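Local coordinates for protein 3-oxosteroid 1-dehydrogenase (Sterolibacterium denitrificans, PDB 7P18) that binds FAD and probably catalyses the 1,2-dehydrogenation of 3-oxosteroids to 3-oxo-Delta(1)-steroids, passing the electrons on to an acceptor, at residues I11-G16 with L268-F273; L34-S39 with P226-T231; P232-I237 with G248-R253. One frame throughout, in Å; residues are numbered along the deposited sequence.

Contact 1: residues I11-G16 with L268-F273; sequences IVVGSG and LGAGGF. With FAD (flavin-adenine dinucleotide), chain C.
V13 and L268 pair as a parallel beta bridge, CA to CA 5.1 Å, closed by a backbone hydrogen bond from G269 N to V13 O of 2.8 Å, and beyond it both chains leave the sheet as loops. These are the C-terminal ends of the adjoining strands 10-13 and 265-268 in the five-stranded parallel sheet of a Rossmann-type fold. G14 and G16 fit the GxGxxA dinucleotide-binding pattern, which agrees with the FAD sitting directly against them. The bridging bond is bent at its hydrogen (140°). A270 N also comes near V13 O, but its angle is poor, and it bonds to N527 OD1 instead.

Among the side chains, V13 and L268 lie alongside each other and point the same way, with V13 CG2 4.0 Å from L268 CD2. The other branch, V13 CG1, is anti to the backbone N (chi1 -178°) and meets the adenine, 3.7 Å from FAD C2A. A270 CB approaches the same adenine face, 4.0 Å from FAD C8A, so one branch and one methyl from the two segments floor the base together. T303 of helix 302-309 packs on V13, L268 and A270.

Where the two backbones come close, glycine at 14 makes room for G269 O. G14 CA makes a nearly straight CA-H...O contact with G269 O (3.5 Å, 162° at the hydrogen). A beta carbon built on G14 would fall 2.1 Å from that same G269 O, and the backbone angles of G14 themselves call for glycine. At G16, which caps the N terminus of helix 17-28, a beta carbon would sit 2.4 Å from FAD O1P.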
loop_
_atom_site.group_PDB
_atom_site.type_symbol
_atom_site.label_atom_id
_atom_site.label_comp_id
_atom_site.label_asym_id
_atom_site.label_seq_id
_atom_site.Cartn_x
_atom_site.Cartn_y
_atom_site.Cartn_z
ATOM N N ILE A 11 6.917 23.437 -7.645
ATOM C CA ILE A 11 6.924 23.049 -6.219
ATOM C C ILE A 11 6.087 21.776 -6.051
ATOM O O ILE A 11 4.910 21.773 -6.421
ATOM C CB ILE A 11 6.453 24.198 -5.320
ATOM C CG1 ILE A 11 7.226 25.483 -5.606
ATOM C CG2 ILE A 11 6.601 23.762 -3.871
ATOM C CD1 ILE A 11 6.633 26.685 -4.948
ATOM N N VAL A 12 6.701 20.741 -5.478
ATOM C CA VAL A 12 6.052 19.424 -5.203
ATOM C C VAL A 12 5.726 19.369 -3.717
ATOM O O VAL A 12 6.657 19.508 -2.908
ATOM C CB VAL A 12 6.971 18.275 -5.616
ATOM C CG1 VAL A 12 6.369 16.932 -5.293
ATOM C CG2 VAL A 12 7.342 18.362 -7.106
ATOM N N VAL A 13 4.464 19.196 -3.387
ATOM C CA VAL A 13 3.992 19.041 -1.980
ATOM C C VAL A 13 3.893 17.561 -1.627
ATOM O O VAL A 13 3.062 16.842 -2.220
ATOM C CB VAL A 13 2.670 19.773 -1.779
ATOM C CG1 VAL A 13 2.203 19.663 -0.332
ATOM C CG2 VAL A 13 2.790 21.217 -2.231
ATOM N N GLY A 14 4.716 17.142 -0.656
ATOM C CA GLY A 14 4.784 15.764 -0.167
ATOM C C GLY A 14 6.079 15.133 -0.615
ATOM O O GLY A 14 6.613 15.565 -1.619
ATOM N N SER A 15 6.588 14.130 0.099
ATOM C CA SER A 15 7.771 13.347 -0.317
ATOM C C SER A 15 7.452 11.857 -0.335
ATOM O O SER A 15 8.366 11.082 -0.095
ATOM C CB SER A 15 9.014 13.649 0.510
ATOM O OG SER A 15 8.803 13.263 1.854
ATOM N N GLY A 16 6.239 11.450 -0.749
ATOM C CA GLY A 16 6.025 10.046 -1.125
ATOM C C GLY A 16 6.738 9.731 -2.432
ATOM O O GLY A 16 7.387 10.610 -2.985
ATOM N N LEU A 268 0.490 18.442 -6.190
ATOM C CA LEU A 268 -0.003 17.952 -4.880
ATOM C C LEU A 268 0.204 16.440 -4.834
ATOM O O LEU A 268 -0.578 15.705 -5.488
ATOM C CB LEU A 268 -1.473 18.324 -4.715
ATOM C CG LEU A 268 -1.745 19.836 -4.764
ATOM C CD1 LEU A 268 -3.220 20.089 -4.583
ATOM C CD2 LEU A 268 -0.907 20.607 -3.739
ATOM N N GLY A 269 1.191 15.994 -4.076
ATOM C CA GLY A 269 1.435 14.567 -3.779
ATOM C C GLY A 269 1.551 14.311 -2.279
ATOM O O GLY A 269 2.508 13.661 -1.860
ATOM N N ALA A 270 0.576 14.793 -1.523
ATOM C CA ALA A 270 0.618 14.841 -0.047
ATOM C C ALA A 270 -0.129 13.669 0.564
ATOM O O ALA A 270 -0.377 13.725 1.779
ATOM C CB ALA A 270 0.023 16.139 0.413
ATOM N N GLY A 271 -0.561 12.695 -0.239
ATOM C CA GLY A 271 -1.343 11.558 0.278
ATOM C C GLY A 271 -2.776 11.894 0.572
ATOM O O GLY A 271 -3.253 12.963 0.119
ATOM N N GLY A 272 -3.459 11.017 1.314
ATOM C CA GLY A 272 -4.898 11.080 1.511
ATOM C C GLY A 272 -5.295 11.771 2.813
ATOM O O GLY A 272 -4.588 12.693 3.267
ATOM N N PHE A 273 -6.383 11.300 3.398
ATOM C CA PHE A 273 -6.958 11.921 4.629
ATOM C C PHE A 273 -7.248 10.838 5.675
ATOM O O PHE A 273 -8.030 11.128 6.598
ATOM C CB PHE A 273 -8.198 12.740 4.242
ATOM C CG PHE A 273 -9.374 11.998 3.675
ATOM C CD1 PHE A 273 -10.352 11.466 4.484
ATOM C CD2 PHE A 273 -9.554 11.896 2.306
ATOM C CE1 PHE A 273 -11.460 10.847 3.958
ATOM C CE2 PHE A 273 -10.665 11.265 1.786
ATOM C CZ PHE A 273 -11.609 10.728 2.602
HETATM P PA FAD C . 2.565 9.012 0.891
HETATM O O1A FAD C . 3.501 7.954 0.429
HETATM O O2A FAD C . 2.009 8.745 2.264
HETATM O O5B FAD C . 3.353 10.385 0.856
HETATM C C5B FAD C . 2.656 11.601 1.239
HETATM C C4B FAD C . 3.632 12.495 1.940
HETATM O O4B FAD C . 3.067 13.831 2.024
HETATM C C3B FAD C . 3.996 12.089 3.384
HETATM O O3B FAD C . 5.407 12.063 3.571
HETATM C C2B FAD C . 3.306 13.156 4.238
HETATM O O2B FAD C . 3.912 13.325 5.512
HETATM C C1B FAD C . 3.318 14.362 3.299
HETATM N N9A FAD C . 2.329 15.394 3.611
HETATM C C8A FAD C . 1.075 15.255 4.135
HETATM N N7A FAD C . 0.492 16.424 4.384
HETATM C C5A FAD C . 1.411 17.371 3.950
HETATM C C6A FAD C . 1.391 18.783 3.928
HETATM N N6A FAD C . 0.402 19.531 4.430
HETATM N N1A FAD C . 2.478 19.408 3.427
HETATM C C2A FAD C . 3.487 18.664 2.967
HETATM N N3A FAD C . 3.652 17.338 3.003
HETATM C C4A FAD C . 2.545 16.746 3.487
HETATM N N1 FAD C . 0.721 0.232 -2.482
HETATM C C2 FAD C . 1.233 -0.295 -3.617
HETATM O O2 FAD C . 0.827 0.077 -4.734
HETATM N N3 FAD C . 2.211 -1.206 -3.589
HETATM C C4 FAD C . 2.566 -1.869 -2.432
HETATM O O4 FAD C . 3.542 -2.612 -2.461
HETATM C C4X FAD C . 2.036 -1.381 -1.208
HETATM N N5 FAD C . 2.380 -1.962 -0.071
HETATM C C5X FAD C . 1.905 -1.410 1.096
HETATM C C6 FAD C . 2.334 -1.951 2.331
HETATM C C7 FAD C . 1.999 -1.355 3.539
HETATM C C7M FAD C . 2.494 -1.932 4.849
HETATM C C8 FAD C . 1.265 -0.156 3.527
HETATM C C8M FAD C . 0.908 0.535 4.831
HETATM C C9 FAD C . 0.771 0.334 2.334
HETATM C C9A FAD C . 1.117 -0.238 1.095
HETATM N N10 FAD C . 0.648 0.251 -0.134
HETATM C C10 FAD C . 1.114 -0.283 -1.329
HETATM C "C1'" FAD C . -0.126 1.496 -0.199
HETATM C "C2'" FAD C . 0.820 2.680 -0.495
HETATM O "O2'" FAD C . 1.909 2.756 0.424
HETATM C "C3'" FAD C . 0.091 4.034 -0.527
HETATM O "O3'" FAD C . -1.191 3.930 -1.151
HETATM C "C4'" FAD C . 0.950 5.090 -1.191
HETATM O "O4'" FAD C . 2.207 5.108 -0.531
HETATM C "C5'" FAD C . 0.340 6.476 -1.186
HETATM O "O5'" FAD C . 1.333 7.351 -1.756
HETATM P P FAD C . 1.145 8.927 -1.680
HETATM O O1P FAD C . 2.361 9.428 -2.332
HETATM O O2P FAD C . -0.194 9.362 -2.076
HETATM O O3P FAD C . 1.290 9.236 -0.079
#

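Contact 2: residues L34-S39 with P226-T231; sequences LVVEKS and PLWLNT. With FAD (flavin-adenine dinucleotide), chain C.
E37 OE2 is gripped by FAD O2B (2.7 Å) and by S39 N, while the backbone of E37 is locked across the contact to W228 and T231. S39 N reaches OE2 on the anti side of the carboxylate, 30° out of its plane. The partner oxygen E37 OE1 takes FAD O3B, also at 2.7 Å, and S15 OG, so ribose and protein together fix the rotation of the carboxylate. A bend at chi2 (57°) turns CD toward the sugar; E37 CG, set by chi1, packs on L229 CD2 at 3.8 Å. An alanine here would probably leave both ribose hydroxyls and S39 N without their acceptor and open a gap beside L229.

Backbone bonds carry the pairing: V35 N to P226 O, W228 N to V35 O, and E37 N to W228 O (2.8 Å), in parallel register. Past the strands, T231 N bonds E37 O, and N230 N comes to S39 O from above the carbonyl plane.

L34 and W228 cross at about a right angle. L34 CD1 sits over the five-membered ring, 3.6 Å from its centroid and 9° off the normal, a CH-pi contact; L34 CD2 lies near the six-membered ring, 4.0 Å from W228 CZ3. K38 lays CB (3.4 Å from FAD C4A) and CD on the adenine, while NZ bonds H298 O and forms a salt bridge with D302. An acidic residue gripping the ribose diol at the end of the second strand is typical of Rossmann-type FAD sites.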
loop_
_atom_site.group_PDB
_atom_site.type_symbol
_atom_site.label_atom_id
_atom_site.label_comp_id
_atom_site.label_asym_id
_atom_site.label_seq_id
_atom_site.Cartn_x
_atom_site.Cartn_y
_atom_site.Cartn_z
ATOM N N LEU A 34 11.449 22.438 -6.148
ATOM C CA LEU A 34 11.509 22.296 -4.669
ATOM C C LEU A 34 10.501 21.234 -4.218
ATOM O O LEU A 34 9.339 21.276 -4.684
ATOM C CB LEU A 34 11.171 23.641 -4.036
ATOM C CG LEU A 34 10.990 23.631 -2.518
ATOM C CD1 LEU A 34 12.277 23.319 -1.813
ATOM C CD2 LEU A 34 10.394 24.945 -2.020
ATOM N N VAL A 35 10.922 20.357 -3.308
ATOM C CA VAL A 35 10.004 19.421 -2.588
ATOM C C VAL A 35 9.818 19.912 -1.146
ATOM O O VAL A 35 10.841 20.177 -0.498
ATOM C CB VAL A 35 10.530 17.987 -2.628
ATOM C CG1 VAL A 35 9.534 17.020 -1.973
ATOM C CG2 VAL A 35 10.839 17.573 -4.066
ATOM N N VAL A 36 8.582 20.037 -0.680
ATOM C CA VAL A 36 8.271 20.354 0.749
ATOM C C VAL A 36 7.579 19.144 1.407
ATOM O O VAL A 36 6.595 18.623 0.810
ATOM C CB VAL A 36 7.448 21.646 0.898
ATOM C CG1 VAL A 36 8.215 22.859 0.366
ATOM C CG2 VAL A 36 6.071 21.570 0.291
ATOM N N GLU A 37 8.058 18.752 2.597
ATOM C CA GLU A 37 7.565 17.603 3.406
ATOM C C GLU A 37 7.131 18.112 4.797
ATOM O O GLU A 37 7.937 18.831 5.437
ATOM C CB GLU A 37 8.652 16.525 3.493
ATOM C CG GLU A 37 8.375 15.441 4.547
ATOM C CD GLU A 37 7.080 14.691 4.397
ATOM O OE1 GLU A 37 6.733 14.362 3.218
ATOM O OE2 GLU A 37 6.421 14.421 5.445
ATOM N N LYS A 38 5.898 17.792 5.194
ATOM C CA LYS A 38 5.248 18.181 6.474
ATOM C C LYS A 38 6.083 17.639 7.639
ATOM O O LYS A 38 6.320 18.416 8.568
ATOM C CB LYS A 38 3.801 17.686 6.507
ATOM C CG LYS A 38 3.051 17.673 7.844
ATOM C CD LYS A 38 1.628 17.240 7.527
ATOM C CE LYS A 38 0.743 16.994 8.703
ATOM N NZ LYS A 38 -0.655 16.846 8.281
ATOM N N SER A 39 6.550 16.393 7.552
ATOM C CA SER A 39 7.052 15.628 8.720
ATOM C C SER A 39 8.569 15.760 8.791
ATOM O O SER A 39 9.179 16.408 7.921
ATOM C CB SER A 39 6.591 14.189 8.698
ATOM O OG SER A 39 7.455 13.391 7.921
ATOM N N PRO A 226 16.316 20.415 -3.860
ATOM C CA PRO A 226 16.092 20.633 -2.434
ATOM C C PRO A 226 14.814 19.935 -1.965
ATOM O O PRO A 226 13.815 19.935 -2.687
ATOM C CB PRO A 226 16.008 22.158 -2.292
ATOM C CG PRO A 226 15.616 22.645 -3.691
ATOM C CD PRO A 226 16.266 21.660 -4.630
ATOM N N LEU A 227 14.879 19.388 -0.758
ATOM C CA LEU A 227 13.732 18.796 -0.052
ATOM C C LEU A 227 13.663 19.404 1.355
ATOM O O LEU A 227 14.534 19.105 2.148
ATOM C CB LEU A 227 13.942 17.289 0.005
ATOM C CG LEU A 227 12.691 16.477 0.359
ATOM C CD1 LEU A 227 12.828 15.036 -0.087
ATOM C CD2 LEU A 227 12.388 16.520 1.845
ATOM N N TRP A 228 12.663 20.218 1.628
ATOM C CA TRP A 228 12.513 20.874 2.951
ATOM C C TRP A 228 11.645 20.007 3.860
ATOM O O TRP A 228 10.436 19.905 3.604
ATOM C CB TRP A 228 11.944 22.285 2.822
ATOM C CG TRP A 228 12.840 23.245 2.102
ATOM C CD1 TRP A 228 14.107 23.020 1.641
ATOM C CD2 TRP A 228 12.521 24.601 1.754
ATOM N NE1 TRP A 228 14.571 24.130 0.981
ATOM C CE2 TRP A 228 13.626 25.114 1.039
ATOM C CE3 TRP A 228 11.392 25.408 1.920
ATOM C CZ2 TRP A 228 13.649 26.419 0.553
ATOM C CZ3 TRP A 228 11.406 26.689 1.423
ATOM C CH2 TRP A 228 12.519 27.180 0.739
ATOM N N LEU A 229 12.247 19.448 4.908
ATOM C CA LEU A 229 11.524 18.678 5.959
ATOM C C LEU A 229 10.880 19.663 6.939
ATOM O O LEU A 229 11.260 20.838 6.933
ATOM C CB LEU A 229 12.496 17.729 6.661
ATOM C CG LEU A 229 13.114 16.654 5.766
ATOM C CD1 LEU A 229 14.267 15.951 6.443
ATOM C CD2 LEU A 229 12.069 15.613 5.377
ATOM N N ASN A 230 9.892 19.200 7.693
ATOM C CA ASN A 230 9.249 19.987 8.771
ATOM C C ASN A 230 8.651 21.245 8.159
ATOM O O ASN A 230 8.651 22.287 8.854
ATOM C CB ASN A 230 10.281 20.309 9.854
ATOM C CG ASN A 230 10.965 19.073 10.376
ATOM O OD1 ASN A 230 12.180 18.922 10.257
ATOM N ND2 ASN A 230 10.176 18.181 10.919
ATOM N N THR A 231 8.175 21.155 6.907
ATOM C CA THR A 231 7.703 22.319 6.113
ATOM C C THR A 231 6.348 21.988 5.508
ATOM O O THR A 231 6.241 21.728 4.312
ATOM C CB THR A 231 8.737 22.726 5.051
ATOM O OG1 THR A 231 9.970 23.020 5.705
ATOM C CG2 THR A 231 8.311 23.941 4.258
HETATM P PA FAD C . 2.565 9.012 0.891
HETATM O O1A FAD C . 3.501 7.954 0.429
HETATM O O2A FAD C . 2.009 8.745 2.264
HETATM O O5B FAD C . 3.353 10.385 0.856
HETATM C C5B FAD C . 2.656 11.601 1.239
HETATM C C4B FAD C . 3.632 12.495 1.940
HETATM O O4B FAD C . 3.067 13.831 2.024
HETATM C C3B FAD C . 3.996 12.089 3.384
HETATM O O3B FAD C . 5.407 12.063 3.571
HETATM C C2B FAD C . 3.306 13.156 4.238
HETATM O O2B FAD C . 3.912 13.325 5.512
HETATM C C1B FAD C . 3.318 14.362 3.299
HETATM N N9A FAD C . 2.329 15.394 3.611
HETATM C C8A FAD C . 1.075 15.255 4.135
HETATM N N7A FAD C . 0.492 16.424 4.384
HETATM C C5A FAD C . 1.411 17.371 3.950
HETATM C C6A FAD C . 1.391 18.783 3.928
HETATM N N6A FAD C . 0.402 19.531 4.430
HETATM N N1A FAD C . 2.478 19.408 3.427
HETATM C C2A FAD C . 3.487 18.664 2.967
HETATM N N3A FAD C . 3.652 17.338 3.003
HETATM C C4A FAD C . 2.545 16.746 3.487
HETATM N N1 FAD C . 0.721 0.232 -2.482
HETATM C C2 FAD C . 1.233 -0.295 -3.617
HETATM O O2 FAD C . 0.827 0.077 -4.734
HETATM N N3 FAD C . 2.211 -1.206 -3.589
HETATM C C4 FAD C . 2.566 -1.869 -2.432
HETATM O O4 FAD C . 3.542 -2.612 -2.461
HETATM C C4X FAD C . 2.036 -1.381 -1.208
HETATM N N5 FAD C . 2.380 -1.962 -0.071
HETATM C C5X FAD C . 1.905 -1.410 1.096
HETATM C C6 FAD C . 2.334 -1.951 2.331
HETATM C C7 FAD C . 1.999 -1.355 3.539
HETATM C C7M FAD C . 2.494 -1.932 4.849
HETATM C C8 FAD C . 1.265 -0.156 3.527
HETATM C C8M FAD C . 0.908 0.535 4.831
HETATM C C9 FAD C . 0.771 0.334 2.334
HETATM C C9A FAD C . 1.117 -0.238 1.095
HETATM N N10 FAD C . 0.648 0.251 -0.134
HETATM C C10 FAD C . 1.114 -0.283 -1.329
HETATM C "C1'" FAD C . -0.126 1.496 -0.199
HETATM C "C2'" FAD C . 0.820 2.680 -0.495
HETATM O "O2'" FAD C . 1.909 2.756 0.424
HETATM C "C3'" FAD C . 0.091 4.034 -0.527
HETATM O "O3'" FAD C . -1.191 3.930 -1.151
HETATM C "C4'" FAD C . 0.950 5.090 -1.191
HETATM O "O4'" FAD C . 2.207 5.108 -0.531
HETATM C "C5'" FAD C . 0.340 6.476 -1.186
HETATM O "O5'" FAD C . 1.333 7.351 -1.756
HETATM P P FAD C . 1.145 8.927 -1.680
HETATM O O1P FAD C . 2.361 9.428 -2.332
HETATM O O2P FAD C . -0.194 9.362 -2.076
HETATM O O3P FAD C . 1.290 9.236 -0.079
#

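Contact 3: residues P232-I237 with G248-R253; sequences PFESLI and GIVVKR. With FAD (flavin-adenine dinucleotide), chain C.
F233, whose ring packs on I249 across the hairpin, reads the adenine with its backbone: F233 N donates to FAD N1A at 2.9 Å, and FAD N6A donates to F233 O at 3.1 Å. These two bonds engage neighbouring positions on the base, a pairing that can tell adenine from a base with a carbonyl at that position. The CB bond of F233 points away from strand 245-253, but CG, anti to the backbone N (chi1 166°), starts a ring whose edge still reaches I249. I249 CG2 lies in the ring plane at that edge, 3.8 Å from F233 CE2, and S235 N stands 3.5 Å above the plane over the ring centre. V13, T303 and A306 also touch F233.

What sets the backbone of F233 is the antiparallel beta hairpin of strands 233-239 and 245-253, whose short segments run at 156° to each other. F233 pairs with V251, yet S235 pairs with V250: the register slips by one in a classic beta bulge, E234 and S235 both facing V250. V250 O accepts E234 N at 2.8 Å and, weakly, S235 N at 3.3 Å. K252 N to P232 O closes the pairing on the P232 side of the bulge, and V250 N to S235 O on the other.

Farther out, S235 OG presses on V250 CG2 at 3.3 Å, and I237 N bonds G248 O. A beta carbon on G248 would be tight against I237 CD1. E234 OE2 rests beside K252 CB, although its carboxylate is not in contact with K252 NZ. V251 packs on L260 of strand 256-262, and R253 makes a cation-pi contact with W228.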
loop_
_atom_site.group_PDB
_atom_site.type_symbol
_atom_site.label_atom_id
_atom_site.label_comp_id
_atom_site.label_asym_id
_atom_site.label_seq_id
_atom_site.Cartn_x
_atom_site.Cartn_y
_atom_site.Cartn_z
ATOM N N PRO A 232 5.278 21.969 6.320
ATOM C CA PRO A 232 3.947 21.651 5.826
ATOM C C PRO A 232 3.365 22.725 4.899
ATOM O O PRO A 232 3.397 23.921 5.226
ATOM C CB PRO A 232 3.084 21.562 7.091
ATOM C CG PRO A 232 3.835 22.391 8.117
ATOM C CD PRO A 232 5.288 22.219 7.774
ATOM N N PHE A 233 2.802 22.273 3.781
ATOM C CA PHE A 233 1.824 23.050 3.004
ATOM C C PHE A 233 0.685 23.475 3.914
ATOM O O PHE A 233 0.173 22.640 4.700
ATOM C CB PHE A 233 1.330 22.215 1.815
ATOM C CG PHE A 233 0.104 22.768 1.155
ATOM C CD1 PHE A 233 -1.141 22.496 1.676
ATOM C CD2 PHE A 233 0.200 23.508 -0.022
ATOM C CE1 PHE A 233 -2.277 22.980 1.060
ATOM C CE2 PHE A 233 -0.942 23.976 -0.639
ATOM C CZ PHE A 233 -2.170 23.723 -0.094
ATOM N N GLU A 234 0.222 24.715 3.739
ATOM C CA GLU A 234 -1.004 25.246 4.371
ATOM C C GLU A 234 -2.061 25.670 3.362
ATOM O O GLU A 234 -3.242 25.466 3.631
ATOM C CB GLU A 234 -0.689 26.547 5.118
ATOM C CG GLU A 234 0.126 26.374 6.353
ATOM C CD GLU A 234 0.058 27.575 7.287
ATOM O OE1 GLU A 234 -0.550 28.661 6.915
ATOM O OE2 GLU A 234 0.604 27.406 8.383
ATOM N N SER A 235 -1.681 26.341 2.280
ATOM C CA SER A 235 -2.695 26.902 1.358
ATOM C C SER A 235 -2.098 27.161 -0.030
ATOM O O SER A 235 -0.894 27.182 -0.202
ATOM C CB SER A 235 -3.325 28.141 1.956
ATOM O OG SER A 235 -2.341 29.146 2.101
ATOM N N LEU A 236 -2.970 27.340 -0.998
ATOM C CA LEU A 236 -2.591 27.647 -2.396
ATOM C C LEU A 236 -2.579 29.176 -2.575
ATOM O O LEU A 236 -3.429 29.855 -1.966
ATOM C CB LEU A 236 -3.648 26.999 -3.300
ATOM C CG LEU A 236 -3.626 25.465 -3.352
ATOM C CD1 LEU A 236 -4.899 24.912 -3.993
ATOM C CD2 LEU A 236 -2.418 24.998 -4.091
ATOM N N ILE A 237 -1.656 29.679 -3.379
ATOM C CA ILE A 237 -1.680 31.086 -3.888
ATOM C C ILE A 237 -2.327 31.054 -5.283
ATOM O O ILE A 237 -1.921 30.242 -6.105
ATOM C CB ILE A 237 -0.260 31.680 -3.874
ATOM C CG1 ILE A 237 0.319 31.617 -2.450
ATOM C CG2 ILE A 237 -0.255 33.092 -4.448
ATOM C CD1 ILE A 237 1.792 31.916 -2.343
ATOM N N GLY A 248 1.509 29.454 -6.672
ATOM C CA GLY A 248 2.402 29.112 -5.560
ATOM C C GLY A 248 1.676 28.493 -4.384
ATOM O O GLY A 248 0.491 28.160 -4.499
ATOM N N ILE A 249 2.379 28.383 -3.256
ATOM C CA ILE A 249 1.804 27.851 -1.997
ATOM C C ILE A 249 2.291 28.707 -0.829
ATOM O O ILE A 249 3.351 29.311 -0.945
ATOM C CB ILE A 249 2.205 26.379 -1.793
ATOM C CG1 ILE A 249 3.713 26.199 -1.616
ATOM C CG2 ILE A 249 1.665 25.532 -2.936
ATOM C CD1 ILE A 249 4.147 24.801 -1.200
ATOM N N VAL A 250 1.553 28.652 0.268
ATOM C CA VAL A 250 2.042 29.062 1.620
ATOM C C VAL A 250 2.429 27.797 2.389
ATOM O O VAL A 250 1.587 26.874 2.478
ATOM C CB VAL A 250 0.957 29.830 2.388
ATOM C CG1 VAL A 250 1.500 30.326 3.726
ATOM C CG2 VAL A 250 0.369 30.970 1.543
ATOM N N VAL A 251 3.633 27.784 2.944
ATOM C CA VAL A 251 4.091 26.759 3.915
ATOM C C VAL A 251 4.377 27.418 5.273
ATOM O O VAL A 251 4.413 28.664 5.373
ATOM C CB VAL A 251 5.329 26.011 3.409
ATOM C CG1 VAL A 251 5.012 25.283 2.102
ATOM C CG2 VAL A 251 6.548 26.938 3.268
ATOM N N LYS A 252 4.534 26.576 6.281
ATOM C CA LYS A 252 5.044 26.931 7.633
ATOM C C LYS A 252 6.460 26.371 7.721
ATOM O O LYS A 252 6.615 25.160 7.706
ATOM C CB LYS A 252 4.083 26.392 8.688
ATOM C CG LYS A 252 4.273 26.951 10.086
ATOM C CD LYS A 252 3.415 26.256 11.138
ATOM C CE LYS A 252 4.168 25.989 12.429
ATOM N NZ LYS A 252 3.259 26.071 13.594
ATOM N N ARG A 253 7.466 27.244 7.704
ATOM C CA ARG A 253 8.905 26.894 7.566
ATOM C C ARG A 253 9.658 27.561 8.715
ATOM O O ARG A 253 9.535 28.793 8.846
ATOM C CB ARG A 253 9.398 27.374 6.199
ATOM C CG ARG A 253 10.905 27.413 6.015
ATOM C CD ARG A 253 11.526 26.052 5.963
ATOM N NE ARG A 253 12.766 26.052 5.216
ATOM C CZ ARG A 253 13.579 25.008 5.130
ATOM N NH1 ARG A 253 13.268 23.883 5.745
ATOM N NH2 ARG A 253 14.714 25.095 4.453
HETATM P PA FAD C . 2.565 9.012 0.891
HETATM O O1A FAD C . 3.501 7.954 0.429
HETATM O O2A FAD C . 2.009 8.745 2.264
HETATM O O5B FAD C . 3.353 10.385 0.856
HETATM C C5B FAD C . 2.656 11.601 1.239
HETATM C C4B FAD C . 3.632 12.495 1.940
HETATM O O4B FAD C . 3.067 13.831 2.024
HETATM C C3B FAD C . 3.996 12.089 3.384
HETATM O O3B FAD C . 5.407 12.063 3.571
HETATM C C2B FAD C . 3.306 13.156 4.238
HETATM O O2B FAD C . 3.912 13.325 5.512
HETATM C C1B FAD C . 3.318 14.362 3.299
HETATM N N9A FAD C . 2.329 15.394 3.611
HETATM C C8A FAD C . 1.075 15.255 4.135
HETATM N N7A FAD C . 0.492 16.424 4.384
HETATM C C5A FAD C . 1.411 17.371 3.950
HETATM C C6A FAD C . 1.391 18.783 3.928
HETATM N N6A FAD C . 0.402 19.531 4.430
HETATM N N1A FAD C . 2.478 19.408 3.427
HETATM C C2A FAD C . 3.487 18.664 2.967
HETATM N N3A FAD C . 3.652 17.338 3.003
HETATM C C4A FAD C . 2.545 16.746 3.487
HETATM N N1 FAD C . 0.721 0.232 -2.482
HETATM C C2 FAD C . 1.233 -0.295 -3.617
HETATM O O2 FAD C . 0.827 0.077 -4.734
HETATM N N3 FAD C . 2.211 -1.206 -3.589
HETATM C C4 FAD C . 2.566 -1.869 -2.432
HETATM O O4 FAD C . 3.542 -2.612 -2.461
HETATM C C4X FAD C . 2.036 -1.381 -1.208
HETATM N N5 FAD C . 2.380 -1.962 -0.071
HETATM C C5X FAD C . 1.905 -1.410 1.096
HETATM C C6 FAD C . 2.334 -1.951 2.331
HETATM C C7 FAD C . 1.999 -1.355 3.539
HETATM C C7M FAD C . 2.494 -1.932 4.849
HETATM C C8 FAD C . 1.265 -0.156 3.527
HETATM C C8M FAD C . 0.908 0.535 4.831
HETATM C C9 FAD C . 0.771 0.334 2.334
HETATM C C9A FAD C . 1.117 -0.238 1.095
HETATM N N10 FAD C . 0.648 0.251 -0.134
HETATM C C10 FAD C . 1.114 -0.283 -1.329
HETATM C "C1'" FAD C . -0.126 1.496 -0.199
HETATM C "C2'" FAD C . 0.820 2.680 -0.495
HETATM O "O2'" FAD C . 1.909 2.756 0.424
HETATM C "C3'" FAD C . 0.091 4.034 -0.527
HETATM O "O3'" FAD C . -1.191 3.930 -1.151
HETATM C "C4'" FAD C . 0.950 5.090 -1.191
HETATM O "O4'" FAD C . 2.207 5.108 -0.531
HETATM C "C5'" FAD C . 0.340 6.476 -1.186
HETATM O "O5'" FAD C . 1.333 7.351 -1.756
HETATM P P FAD C . 1.145 8.927 -1.680
HETATM O O1P FAD C . 2.361 9.428 -2.332
HETATM O O2P FAD C . -0.194 9.362 -2.076
HETATM O O3P FAD C . 1.290 9.236 -0.079
#

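Overall arrangement
From the N terminus, the chain passes through 11-16 and then 34-39, consecutive neighbours in the parallel sheet, where G14 N bonds V36 O. Contact 2 closes first, when 226-231 returns to add strand 227-228 at the outer edge of that sheet. Contact 3 follows in series, a short hairpin closed between 232-237 and 248-253. Contact 1 closes last, at 268-273, and its long loop encloses the other two; none cross. The hairpin belongs to a separate mixed sheet that packs on the parallel one through I249 against I11, V13 and V36, while V251 meets T231 in the connection after strand 227-228. All three meet at the adenosine of FAD, and contact 1 reaches on to its diphosphate.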